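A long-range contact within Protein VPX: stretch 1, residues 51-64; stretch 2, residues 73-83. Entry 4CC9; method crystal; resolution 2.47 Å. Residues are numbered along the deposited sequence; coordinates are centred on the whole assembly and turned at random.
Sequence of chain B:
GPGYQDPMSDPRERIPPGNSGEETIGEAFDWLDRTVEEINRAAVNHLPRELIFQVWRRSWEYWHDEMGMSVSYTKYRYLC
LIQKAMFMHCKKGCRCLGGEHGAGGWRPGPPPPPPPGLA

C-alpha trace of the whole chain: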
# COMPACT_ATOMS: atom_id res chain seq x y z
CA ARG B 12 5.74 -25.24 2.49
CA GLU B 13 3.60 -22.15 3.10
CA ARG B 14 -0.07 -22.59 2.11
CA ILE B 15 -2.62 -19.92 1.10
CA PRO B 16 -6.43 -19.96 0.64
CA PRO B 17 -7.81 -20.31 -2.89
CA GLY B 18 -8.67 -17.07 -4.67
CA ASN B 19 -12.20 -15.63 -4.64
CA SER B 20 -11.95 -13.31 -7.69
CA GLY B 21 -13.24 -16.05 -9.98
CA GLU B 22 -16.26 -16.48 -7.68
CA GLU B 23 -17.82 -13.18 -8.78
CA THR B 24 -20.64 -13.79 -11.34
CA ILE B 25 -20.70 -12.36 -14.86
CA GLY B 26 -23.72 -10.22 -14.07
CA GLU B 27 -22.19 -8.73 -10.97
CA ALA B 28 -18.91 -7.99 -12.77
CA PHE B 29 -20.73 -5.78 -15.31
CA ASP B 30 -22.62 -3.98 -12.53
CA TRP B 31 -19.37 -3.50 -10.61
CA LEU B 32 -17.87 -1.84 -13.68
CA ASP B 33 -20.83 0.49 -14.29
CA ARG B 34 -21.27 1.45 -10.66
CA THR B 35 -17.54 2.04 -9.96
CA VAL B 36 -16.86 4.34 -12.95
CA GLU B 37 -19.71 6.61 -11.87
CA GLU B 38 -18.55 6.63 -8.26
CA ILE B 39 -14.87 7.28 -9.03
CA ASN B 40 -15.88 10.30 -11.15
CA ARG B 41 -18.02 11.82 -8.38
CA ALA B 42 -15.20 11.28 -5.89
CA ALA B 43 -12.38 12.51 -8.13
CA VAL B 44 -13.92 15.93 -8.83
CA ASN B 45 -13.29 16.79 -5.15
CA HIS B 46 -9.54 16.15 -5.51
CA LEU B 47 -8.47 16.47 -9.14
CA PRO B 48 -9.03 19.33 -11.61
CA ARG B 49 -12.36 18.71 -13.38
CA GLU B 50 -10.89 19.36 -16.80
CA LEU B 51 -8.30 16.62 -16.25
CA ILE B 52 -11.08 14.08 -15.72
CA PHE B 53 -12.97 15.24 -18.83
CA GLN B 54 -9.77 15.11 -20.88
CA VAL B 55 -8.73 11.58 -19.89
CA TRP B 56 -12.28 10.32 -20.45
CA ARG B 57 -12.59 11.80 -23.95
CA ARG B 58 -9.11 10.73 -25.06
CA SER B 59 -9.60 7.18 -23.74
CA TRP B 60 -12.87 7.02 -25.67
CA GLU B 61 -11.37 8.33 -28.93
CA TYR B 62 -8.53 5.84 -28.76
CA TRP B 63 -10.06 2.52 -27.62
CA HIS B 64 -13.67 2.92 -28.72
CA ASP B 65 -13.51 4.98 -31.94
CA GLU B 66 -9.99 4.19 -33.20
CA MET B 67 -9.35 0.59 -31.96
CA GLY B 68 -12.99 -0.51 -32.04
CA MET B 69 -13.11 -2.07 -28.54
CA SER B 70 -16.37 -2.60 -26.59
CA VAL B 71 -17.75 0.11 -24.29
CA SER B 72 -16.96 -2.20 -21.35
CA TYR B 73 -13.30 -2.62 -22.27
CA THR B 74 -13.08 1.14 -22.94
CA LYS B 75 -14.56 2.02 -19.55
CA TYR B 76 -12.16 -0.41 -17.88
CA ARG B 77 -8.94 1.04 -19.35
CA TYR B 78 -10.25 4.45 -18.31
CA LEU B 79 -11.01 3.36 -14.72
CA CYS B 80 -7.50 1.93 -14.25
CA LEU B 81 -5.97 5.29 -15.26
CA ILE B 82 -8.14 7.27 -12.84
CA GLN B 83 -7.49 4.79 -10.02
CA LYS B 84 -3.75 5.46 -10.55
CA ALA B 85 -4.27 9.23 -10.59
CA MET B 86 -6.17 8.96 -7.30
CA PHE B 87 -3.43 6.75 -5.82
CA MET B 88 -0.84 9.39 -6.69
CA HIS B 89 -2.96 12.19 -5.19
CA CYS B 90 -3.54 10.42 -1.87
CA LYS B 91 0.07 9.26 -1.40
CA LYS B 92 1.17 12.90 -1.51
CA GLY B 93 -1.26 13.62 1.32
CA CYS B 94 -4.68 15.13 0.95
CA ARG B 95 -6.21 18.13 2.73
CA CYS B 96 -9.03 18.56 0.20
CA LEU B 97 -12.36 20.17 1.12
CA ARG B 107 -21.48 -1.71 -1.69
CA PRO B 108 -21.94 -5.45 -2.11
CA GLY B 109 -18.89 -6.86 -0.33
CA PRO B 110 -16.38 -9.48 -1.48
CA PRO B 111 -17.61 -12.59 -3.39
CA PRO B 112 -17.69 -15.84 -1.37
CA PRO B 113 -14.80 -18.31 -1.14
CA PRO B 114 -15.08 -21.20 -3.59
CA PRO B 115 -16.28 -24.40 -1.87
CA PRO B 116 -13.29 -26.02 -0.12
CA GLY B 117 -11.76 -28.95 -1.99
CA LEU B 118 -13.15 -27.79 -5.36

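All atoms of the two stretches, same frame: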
# COMPACT_ATOMS: atom_id res chain seq x y z
N LEU B 51 -9.23 17.74 -16.08
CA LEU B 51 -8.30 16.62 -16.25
C LEU B 51 -9.12 15.34 -16.45
O LEU B 51 -8.85 14.52 -17.34
CB LEU B 51 -7.38 16.53 -15.03
CG LEU B 51 -6.25 15.49 -14.96
CD1 LEU B 51 -6.75 14.17 -14.40
CD2 LEU B 51 -5.59 15.28 -16.32
N ILE B 52 -10.15 15.19 -15.62
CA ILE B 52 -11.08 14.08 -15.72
C ILE B 52 -11.73 14.04 -17.10
O ILE B 52 -11.64 13.02 -17.80
CB ILE B 52 -12.16 14.19 -14.63
CG1 ILE B 52 -11.51 14.03 -13.25
CG2 ILE B 52 -13.29 13.17 -14.87
CD1 ILE B 52 -12.47 14.19 -12.10
N PHE B 53 -12.36 15.14 -17.50
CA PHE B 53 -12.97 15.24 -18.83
C PHE B 53 -12.00 14.88 -19.94
O PHE B 53 -12.35 14.14 -20.86
CB PHE B 53 -13.58 16.62 -19.06
CG PHE B 53 -15.01 16.73 -18.59
CD1 PHE B 53 -15.29 16.93 -17.25
CD2 PHE B 53 -16.06 16.61 -19.49
CE1 PHE B 53 -16.62 17.02 -16.81
CE2 PHE B 53 -17.38 16.70 -19.05
CZ PHE B 53 -17.66 16.91 -17.71
N GLN B 54 -10.76 15.36 -19.83
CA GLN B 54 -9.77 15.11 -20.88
C GLN B 54 -9.34 13.64 -20.99
O GLN B 54 -9.22 13.10 -22.09
CB GLN B 54 -8.57 16.02 -20.68
CG GLN B 54 -7.83 16.33 -21.96
N VAL B 55 -9.13 12.98 -19.85
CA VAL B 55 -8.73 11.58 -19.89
C VAL B 55 -9.89 10.71 -20.37
O VAL B 55 -9.69 9.74 -21.11
CB VAL B 55 -8.22 11.09 -18.52
CG1 VAL B 55 -7.92 9.61 -18.58
CG2 VAL B 55 -6.96 11.88 -18.10
N TRP B 56 -11.11 11.06 -19.97
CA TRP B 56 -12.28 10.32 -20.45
C TRP B 56 -12.42 10.39 -21.98
O TRP B 56 -12.50 9.35 -22.65
CB TRP B 56 -13.57 10.82 -19.78
CG TRP B 56 -14.77 10.25 -20.46
CD1 TRP B 56 -15.60 10.89 -21.34
CD2 TRP B 56 -15.28 8.91 -20.33
NE1 TRP B 56 -16.60 10.03 -21.76
CE2 TRP B 56 -16.43 8.81 -21.15
CE3 TRP B 56 -14.89 7.79 -19.58
CZ2 TRP B 56 -17.18 7.63 -21.27
CZ3 TRP B 56 -15.64 6.62 -19.68
CH2 TRP B 56 -16.78 6.55 -20.52
N ARG B 57 -12.42 11.61 -22.51
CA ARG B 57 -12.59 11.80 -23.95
C ARG B 57 -11.46 11.20 -24.78
O ARG B 57 -11.71 10.65 -25.86
CB ARG B 57 -12.70 13.29 -24.28
CG ARG B 57 -13.83 14.01 -23.56
CD ARG B 57 -13.69 15.52 -23.78
NE ARG B 57 -14.97 16.08 -24.14
CZ ARG B 57 -15.35 16.36 -25.37
NH1 ARG B 57 -14.51 16.18 -26.37
NH2 ARG B 57 -16.56 16.83 -25.60
N ARG B 58 -10.23 11.30 -24.30
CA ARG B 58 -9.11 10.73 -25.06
C ARG B 58 -9.14 9.20 -25.03
O ARG B 58 -8.93 8.56 -26.05
CB ARG B 58 -7.77 11.30 -24.60
CG ARG B 58 -7.68 12.80 -24.81
CD ARG B 58 -6.41 13.39 -24.22
NE ARG B 58 -5.26 13.14 -25.09
CZ ARG B 58 -4.20 12.42 -24.74
NH1 ARG B 58 -4.13 11.88 -23.54
NH2 ARG B 58 -3.21 12.24 -25.61
N SER B 59 -9.44 8.63 -23.86
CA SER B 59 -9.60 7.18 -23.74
C SER B 59 -10.66 6.70 -24.71
O SER B 59 -10.47 5.68 -25.38
CB SER B 59 -10.03 6.81 -22.31
OG SER B 59 -9.01 7.06 -21.37
N TRP B 60 -11.77 7.43 -24.80
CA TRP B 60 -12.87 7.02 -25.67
C TRP B 60 -12.47 7.11 -27.14
O TRP B 60 -12.79 6.20 -27.92
CB TRP B 60 -14.12 7.87 -25.39
CG TRP B 60 -15.32 7.47 -26.18
CD1 TRP B 60 -15.70 7.96 -27.40
CD2 TRP B 60 -16.31 6.49 -25.81
NE1 TRP B 60 -16.86 7.35 -27.81
CE2 TRP B 60 -17.25 6.44 -26.86
CE3 TRP B 60 -16.49 5.65 -24.71
CZ2 TRP B 60 -18.36 5.59 -26.83
CZ3 TRP B 60 -17.59 4.80 -24.68
CH2 TRP B 60 -18.51 4.78 -25.73
N GLU B 61 -11.79 8.18 -27.52
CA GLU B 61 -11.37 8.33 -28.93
C GLU B 61 -10.46 7.18 -29.30
O GLU B 61 -10.63 6.56 -30.35
CB GLU B 61 -10.63 9.63 -29.17
CG GLU B 61 -11.45 10.89 -28.97
N TYR B 62 -9.51 6.87 -28.42
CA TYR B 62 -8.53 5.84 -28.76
C TYR B 62 -9.09 4.41 -28.80
O TYR B 62 -9.03 3.75 -29.83
CB TYR B 62 -7.31 5.94 -27.83
CG TYR B 62 -6.25 4.92 -28.17
CD1 TYR B 62 -5.47 5.08 -29.31
CD2 TYR B 62 -6.05 3.80 -27.38
CE1 TYR B 62 -4.50 4.15 -29.64
CE2 TYR B 62 -5.09 2.86 -27.71
CZ TYR B 62 -4.32 3.05 -28.84
OH TYR B 62 -3.36 2.12 -29.18
N TRP B 63 -9.65 3.93 -27.69
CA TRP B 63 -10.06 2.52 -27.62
C TRP B 63 -11.41 2.24 -28.24
O TRP B 63 -11.62 1.16 -28.82
CB TRP B 63 -10.05 2.01 -26.17
CG TRP B 63 -8.67 1.74 -25.65
CD1 TRP B 63 -7.80 0.77 -26.08
CD2 TRP B 63 -8.01 2.43 -24.58
NE1 TRP B 63 -6.63 0.83 -25.35
CE2 TRP B 63 -6.74 1.83 -24.42
CE3 TRP B 63 -8.37 3.48 -23.74
CZ2 TRP B 63 -5.82 2.26 -23.46
CZ3 TRP B 63 -7.46 3.91 -22.77
CH2 TRP B 63 -6.20 3.30 -22.65
N HIS B 64 -12.36 3.17 -28.12
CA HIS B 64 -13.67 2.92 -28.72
C HIS B 64 -13.70 3.26 -30.22
O HIS B 64 -13.93 2.38 -31.05
CB HIS B 64 -14.80 3.63 -27.97
CG HIS B 64 -16.16 3.24 -28.46
ND1 HIS B 64 -16.73 3.79 -29.59
CD2 HIS B 64 -17.05 2.33 -28.00
CE1 HIS B 64 -17.92 3.25 -29.79
NE2 HIS B 64 -18.14 2.36 -28.84
N TYR B 73 -14.76 -2.67 -22.27
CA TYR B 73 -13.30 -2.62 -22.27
C TYR B 73 -12.83 -1.16 -22.16
O TYR B 73 -11.92 -0.85 -21.36
CB TYR B 73 -12.73 -3.31 -23.50
CG TYR B 73 -11.22 -3.35 -23.48
CD1 TYR B 73 -10.54 -4.33 -22.77
CD2 TYR B 73 -10.49 -2.40 -24.16
CE1 TYR B 73 -9.15 -4.35 -22.73
CE2 TYR B 73 -9.10 -2.41 -24.13
CZ TYR B 73 -8.45 -3.38 -23.41
OH TYR B 73 -7.07 -3.38 -23.39
N THR B 74 -13.46 -0.27 -22.92
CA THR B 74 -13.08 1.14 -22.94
C THR B 74 -13.22 1.75 -21.55
O THR B 74 -12.31 2.44 -21.05
CB THR B 74 -13.94 1.93 -23.94
OG1 THR B 74 -13.74 1.41 -25.26
CG2 THR B 74 -13.58 3.40 -23.93
N LYS B 75 -14.36 1.50 -20.90
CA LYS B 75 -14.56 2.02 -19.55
C LYS B 75 -13.51 1.47 -18.59
O LYS B 75 -13.06 2.19 -17.69
CB LYS B 75 -15.95 1.68 -19.04
CG LYS B 75 -17.05 2.47 -19.71
CD LYS B 75 -18.38 1.84 -19.37
CE LYS B 75 -19.15 2.69 -18.42
NZ LYS B 75 -20.35 1.95 -17.98
N TYR B 76 -13.10 0.22 -18.80
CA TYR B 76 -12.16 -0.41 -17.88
C TYR B 76 -10.75 0.17 -17.98
O TYR B 76 -10.11 0.44 -16.94
CB TYR B 76 -12.15 -1.92 -18.10
CG TYR B 76 -11.20 -2.66 -17.19
CD1 TYR B 76 -11.58 -3.02 -15.91
CD2 TYR B 76 -9.92 -3.01 -17.62
CE1 TYR B 76 -10.70 -3.71 -15.07
CE2 TYR B 76 -9.04 -3.69 -16.79
CZ TYR B 76 -9.43 -4.04 -15.52
OH TYR B 76 -8.55 -4.72 -14.70
N ARG B 77 -10.24 0.37 -19.20
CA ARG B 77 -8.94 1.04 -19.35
C ARG B 77 -8.98 2.45 -18.74
O ARG B 77 -8.01 2.91 -18.13
CB ARG B 77 -8.49 1.13 -20.82
CG ARG B 77 -8.30 -0.24 -21.49
CD ARG B 77 -7.25 -1.09 -20.78
NE ARG B 77 -5.97 -0.39 -20.74
CZ ARG B 77 -5.01 -0.50 -21.65
NH1 ARG B 77 -5.16 -1.33 -22.69
NH2 ARG B 77 -3.88 0.21 -21.53
N TYR B 78 -10.12 3.12 -18.87
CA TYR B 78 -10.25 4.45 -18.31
C TYR B 78 -10.21 4.42 -16.77
O TYR B 78 -9.53 5.22 -16.14
CB TYR B 78 -11.53 5.13 -18.82
CG TYR B 78 -11.93 6.35 -18.01
CD1 TYR B 78 -11.32 7.58 -18.22
CD2 TYR B 78 -12.92 6.26 -17.03
CE1 TYR B 78 -11.69 8.70 -17.48
CE2 TYR B 78 -13.29 7.37 -16.29
CZ TYR B 78 -12.66 8.59 -16.52
OH TYR B 78 -13.01 9.69 -15.80
N LEU B 79 -10.97 3.49 -16.18
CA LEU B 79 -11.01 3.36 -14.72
C LEU B 79 -9.61 3.13 -14.15
O LEU B 79 -9.22 3.76 -13.17
CB LEU B 79 -11.96 2.23 -14.30
CG LEU B 79 -12.09 1.92 -12.80
CD1 LEU B 79 -12.59 3.13 -12.04
CD2 LEU B 79 -13.01 0.73 -12.56
N CYS B 80 -8.83 2.23 -14.77
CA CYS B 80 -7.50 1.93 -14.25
C CYS B 80 -6.61 3.18 -14.22
O CYS B 80 -5.84 3.37 -13.28
CB CYS B 80 -6.85 0.77 -15.02
SG CYS B 80 -7.69 -0.87 -14.78
N LEU B 81 -6.73 4.04 -15.23
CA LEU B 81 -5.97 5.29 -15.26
C LEU B 81 -6.37 6.26 -14.15
O LEU B 81 -5.51 6.89 -13.54
CB LEU B 81 -6.11 5.99 -16.61
CG LEU B 81 -5.38 5.34 -17.78
CD1 LEU B 81 -5.82 5.98 -19.09
CD2 LEU B 81 -3.85 5.45 -17.60
N ILE B 82 -7.68 6.38 -13.90
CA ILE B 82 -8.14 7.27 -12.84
C ILE B 82 -7.79 6.72 -11.46
O ILE B 82 -7.44 7.50 -10.56
CB ILE B 82 -9.65 7.57 -12.93
CG1 ILE B 82 -9.99 8.15 -14.31
CG2 ILE B 82 -10.05 8.58 -11.87
CD1 ILE B 82 -9.16 9.39 -14.67
N GLN B 83 -7.85 5.39 -11.30
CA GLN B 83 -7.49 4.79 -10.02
C GLN B 83 -6.02 5.12 -9.72
O GLN B 83 -5.67 5.40 -8.58
CB GLN B 83 -7.73 3.27 -9.99
CG GLN B 83 -9.20 2.82 -10.12
CD GLN B 83 -9.96 2.76 -8.80
OE1 GLN B 83 -9.71 3.54 -7.87
NE2 GLN B 83 -10.93 1.85 -8.72

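Y78 lies at the centre of the contact. Its side chain is a knob that fits a hole formed by I52, V55, W56 and S59. W56 presents its ring edge to the face of Y78. The ring centroids are 4.9 Å apart and the planes stand at 87°, so the pair is nearly perpendicular. Their closest side-chain atoms are W56 CE3 and Y78 CD2, at 3.6 Å. V55 adds aliphatic packing: its CG1 lies 4.0 Å from Y78 CD1, 4.1 Å from I82 CD1 and 4.2 Å from L81 CD1.

Both stretches are helical, and each helix extends beyond its stretch. Their N-to-C directions differ by 138°, so they run roughly antiparallel and splayed. The axes approach to 9.3 Å. The backbones draw closer toward W63 and T74: W63 CA and T74 CA are 5.7 Å apart, whereas I52 CA and I82 CA are 8.0 Å apart. The small side chains of S59 and T74 lie where the helices are close.

T74 is the second knob, set among S59, W60, W63 and H64. Its methyl CG2 packs 3.8 Å from W60 CE3.

W63 has the largest area covered by the other stretch. R77 CB sits over one face of its six-membered ring, 3.6 Å from the centroid, in a CH-pi contact. The R77 guanidinium also lays a face against the tryptophan, with R77 CZ 3.4 Å from W63 CZ2. The edge of Y73 points toward the face of the W63 five-membered ring.

No hydrogen bond joins the stretches. Several polar groups at the contact bond within their own helix or elsewhere in the structure, among them T74 OG1 and Y78 OH. S59 OG donates to V55 O at 2.8 Å, turning back to its own backbone. R77 NH1 donates to Y73 OH at 2.9 Å, linking two residues that both pack against W63.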